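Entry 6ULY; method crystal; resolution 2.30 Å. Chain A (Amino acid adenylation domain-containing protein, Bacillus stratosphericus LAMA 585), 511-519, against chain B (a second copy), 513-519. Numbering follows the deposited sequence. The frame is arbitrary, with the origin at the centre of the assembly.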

# COMPACT_ATOMS: atom_id res chain seq x y z
N LEU A 511 -16.70 5.96 -35.35
CA LEU A 511 -18.00 5.34 -35.66
C LEU A 511 -18.29 4.29 -34.61
O LEU A 511 -17.48 3.37 -34.48
N TYR A 512 -19.38 4.44 -33.87
CA TYR A 512 -19.80 3.43 -32.87
C TYR A 512 -20.66 2.38 -33.58
O TYR A 512 -21.89 2.31 -33.37
N GLU A 513 -20.01 1.59 -34.43
CA GLU A 513 -20.55 0.38 -35.09
C GLU A 513 -19.71 -0.81 -34.63
O GLU A 513 -18.49 -0.69 -34.54
N PRO A 514 -20.31 -1.97 -34.29
CA PRO A 514 -19.57 -3.05 -33.64
C PRO A 514 -18.31 -3.53 -34.39
O PRO A 514 -17.27 -3.71 -33.76
N ALA A 515 -18.40 -3.75 -35.71
CA ALA A 515 -17.23 -4.18 -36.50
C ALA A 515 -16.15 -3.09 -36.47
O ALA A 515 -14.95 -3.42 -36.27
N TYR A 516 -16.56 -1.84 -36.65
CA TYR A 516 -15.63 -0.69 -36.67
C TYR A 516 -14.88 -0.63 -35.34
O TYR A 516 -13.67 -0.35 -35.33
N ILE A 517 -15.59 -0.87 -34.24
CA ILE A 517 -14.99 -0.79 -32.88
C ILE A 517 -13.99 -1.95 -32.70
O ILE A 517 -12.89 -1.71 -32.16
N MET A 518 -14.36 -3.15 -33.13
CA MET A 518 -13.48 -4.33 -32.98
C MET A 518 -12.22 -4.15 -33.85
O MET A 518 -11.13 -4.52 -33.38
N ARG A 519 -12.35 -3.55 -35.03
CA ARG A 519 -11.16 -3.27 -35.87
C ARG A 519 -10.22 -2.29 -35.15
O ARG A 519 -9.01 -2.59 -35.03
N GLU B 513 -19.38 -13.08 -33.54
CA GLU B 513 -19.95 -12.13 -34.52
C GLU B 513 -19.98 -10.76 -33.84
O GLU B 513 -20.31 -10.69 -32.67
N PRO B 514 -19.60 -9.67 -34.56
CA PRO B 514 -19.47 -8.34 -33.95
C PRO B 514 -20.66 -7.81 -33.12
O PRO B 514 -20.46 -7.39 -31.97
N ALA B 515 -21.86 -7.78 -33.71
CA ALA B 515 -23.10 -7.32 -33.06
C ALA B 515 -23.49 -8.27 -31.93
O ALA B 515 -23.96 -7.79 -30.89
N TYR B 516 -23.30 -9.58 -32.10
CA TYR B 516 -23.62 -10.59 -31.06
C TYR B 516 -22.74 -10.35 -29.82
O TYR B 516 -23.27 -10.38 -28.69
N ILE B 517 -21.44 -10.13 -30.05
CA ILE B 517 -20.41 -9.88 -28.99
C ILE B 517 -20.65 -8.53 -28.29
O ILE B 517 -20.53 -8.49 -27.05
N MET B 518 -20.96 -7.49 -29.06
CA MET B 518 -21.16 -6.09 -28.58
C MET B 518 -22.36 -5.99 -27.62
O MET B 518 -22.26 -5.24 -26.63
N ARG B 519 -23.44 -6.72 -27.92
CA ARG B 519 -24.71 -6.71 -27.15
C ARG B 519 -24.60 -7.64 -25.92
O ARG B 519 -25.09 -7.23 -24.86

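The centre of this contact is a pair of prolines. Pro A514 and Pro B514 are each the first residue of a helix, and their CA atoms lie 5.3 Å apart. Both CA-to-CB bonds point toward the other chain. Pro A514 CB comes within 3.9 Å of Pro B514 CB, and within 3.6 Å of the backbone atom Pro B514 O. The two rings differ in pucker: C-gamma endo in Pro A514, C-gamma exo in Pro B514. The two helices run at 81° to each other, with axes 9.2 Å apart at closest approach.

A methionine from each chain packs against the proline of the other. The CA-to-CB bond of Met B518 points toward chain A; its rotamer is chi1 t, chi2 t, chi3 p. Its SD lies 3.6 Å from Pro A514 CB. The CA-to-CB bond of Met A518 also points toward the other chain, with chi1 m, chi2 t and chi3 p. Its SD is 3.7 Å from Pro B514 CA and 4.1 Å from Pro B514 CB. The copies therefore repeat the same pairing, though chi1 of the methionine differs.

The alanines flank the prolines. Both CA-to-CB bonds point sideways. Pro A514 CG is 4.2 Å from Ala B515 CB, and Ala A515 CB is 4.3 Å from Pro B514 CG.

Ile B517, chi1 m and chi2 t, is buried, and its CA-to-CB bond points toward chain A. Its CD1 meets Met A518 CE at 4.2 Å. Ile A517 has the same rotamer and its CA-to-CB bond also points toward the other chain, but its CD1 stays 4.8 Å from Met B518 SD.

Tyr A512 lies in the loop before the helix. Its CA-to-CB bond points sideways, but with chi1 t the ring comes nearer to chain B. Tyr A512 CE1 is 3.9 Å from Met B518 SD. The sulfur approaches the ring obliquely.

At the polar edge, no hydrogen bond crosses between the stretches. Glu A513 and Glu B513 are the N-cap residues, and their CA-to-CB bonds point away from the partner. Glu A513, chi1 t, turns its carboxylate back to its own helix. Tyr A516 N donates to Glu A513 OE1 at 3.1 Å, a capping bond that satisfies an amide in the first turn. Tyr A516 and Tyr B516, both chi1 t, make no contact across the stretches. Arg A519 and Arg B519 are exposed and out of reach. The contact thus rests on apolar packing, with 345 Å² buried over both sides.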

# COMPACT_ATOMS: atom_id res chain seq x y z
CB LEU A 511 -17.92 4.70 -37.04
CG LEU A 511 -19.26 4.45 -37.71
CD1 LEU A 511 -19.91 5.78 -38.06
CD2 LEU A 511 -19.07 3.58 -38.92
CB TYR A 512 -20.45 4.10 -31.65
CG TYR A 512 -20.47 3.19 -30.44
CD1 TYR A 512 -21.19 1.99 -30.48
CD2 TYR A 512 -19.75 3.47 -29.29
CE1 TYR A 512 -21.21 1.13 -29.40
CE2 TYR A 512 -19.76 2.61 -28.20
CZ TYR A 512 -20.49 1.43 -28.25
OH TYR A 512 -20.52 0.58 -27.19
CB GLU A 513 -20.50 0.60 -36.60
CG GLU A 513 -21.40 -0.35 -37.39
CD GLU A 513 -20.71 -1.64 -37.82
OE1 GLU A 513 -19.49 -1.74 -37.57
OE2 GLU A 513 -21.38 -2.53 -38.41
CB PRO A 514 -20.61 -4.18 -33.49
CG PRO A 514 -21.77 -3.81 -34.40
CD PRO A 514 -21.73 -2.30 -34.48
CB ALA A 515 -17.63 -4.52 -37.92
CB TYR A 516 -16.38 0.63 -36.92
CG TYR A 516 -15.48 1.78 -37.32
CD1 TYR A 516 -15.08 1.95 -38.64
CD2 TYR A 516 -14.98 2.67 -36.38
CE1 TYR A 516 -14.23 2.97 -39.02
CE2 TYR A 516 -14.14 3.72 -36.75
CZ TYR A 516 -13.75 3.87 -38.07
OH TYR A 516 -12.91 4.88 -38.44
CB ILE A 517 -16.08 -0.79 -31.78
CG1 ILE A 517 -16.88 0.51 -31.80
CG2 ILE A 517 -15.46 -1.05 -30.41
CD1 ILE A 517 -18.17 0.46 -31.01
CB MET A 518 -14.23 -5.61 -33.33
CG MET A 518 -15.17 -6.02 -32.20
SD MET A 518 -16.11 -7.52 -32.56
CE MET A 518 -14.78 -8.72 -32.62
CB ARG A 519 -11.57 -2.68 -37.22
CG ARG A 519 -10.38 -2.32 -38.09
CD ARG A 519 -10.81 -1.44 -39.24
NE ARG A 519 -12.02 -1.94 -39.86
CZ ARG A 519 -12.87 -1.22 -40.57
NH1 ARG A 519 -12.63 0.07 -40.76
NH2 ARG A 519 -13.95 -1.79 -41.08
CB GLU B 513 -21.34 -12.57 -34.97
CG GLU B 513 -21.80 -11.96 -36.29
CD GLU B 513 -22.65 -10.70 -36.18
OE1 GLU B 513 -23.72 -10.79 -35.55
OE2 GLU B 513 -22.24 -9.63 -36.72
CB PRO B 514 -19.28 -7.43 -35.19
CG PRO B 514 -18.63 -8.31 -36.23
CD PRO B 514 -19.17 -9.70 -35.97
CB ALA B 515 -24.21 -7.18 -34.07
CB TYR B 516 -23.44 -12.01 -31.61
CG TYR B 516 -23.86 -13.11 -30.67
CD1 TYR B 516 -25.11 -13.69 -30.78
CD2 TYR B 516 -23.02 -13.57 -29.67
CE1 TYR B 516 -25.52 -14.70 -29.92
CE2 TYR B 516 -23.41 -14.58 -28.80
CZ TYR B 516 -24.66 -15.15 -28.93
OH TYR B 516 -25.05 -16.14 -28.08
CB ILE B 517 -18.99 -9.94 -29.60
CG1 ILE B 517 -18.58 -11.38 -29.92
CG2 ILE B 517 -17.98 -9.25 -28.70
CD1 ILE B 517 -17.48 -11.49 -30.96
CB MET B 518 -21.39 -5.14 -29.76
CG MET B 518 -21.00 -3.70 -29.46
SD MET B 518 -21.86 -2.52 -30.53
CE MET B 518 -23.56 -2.76 -29.99
CB ARG B 519 -25.91 -7.00 -28.06
CG ARG B 519 -27.25 -6.59 -27.47
CD ARG B 519 -28.25 -5.93 -28.42
NE ARG B 519 -29.28 -5.23 -27.65
CZ ARG B 519 -30.34 -5.80 -27.07
NH1 ARG B 519 -30.55 -7.10 -27.17
NH2 ARG B 519 -31.19 -5.06 -26.37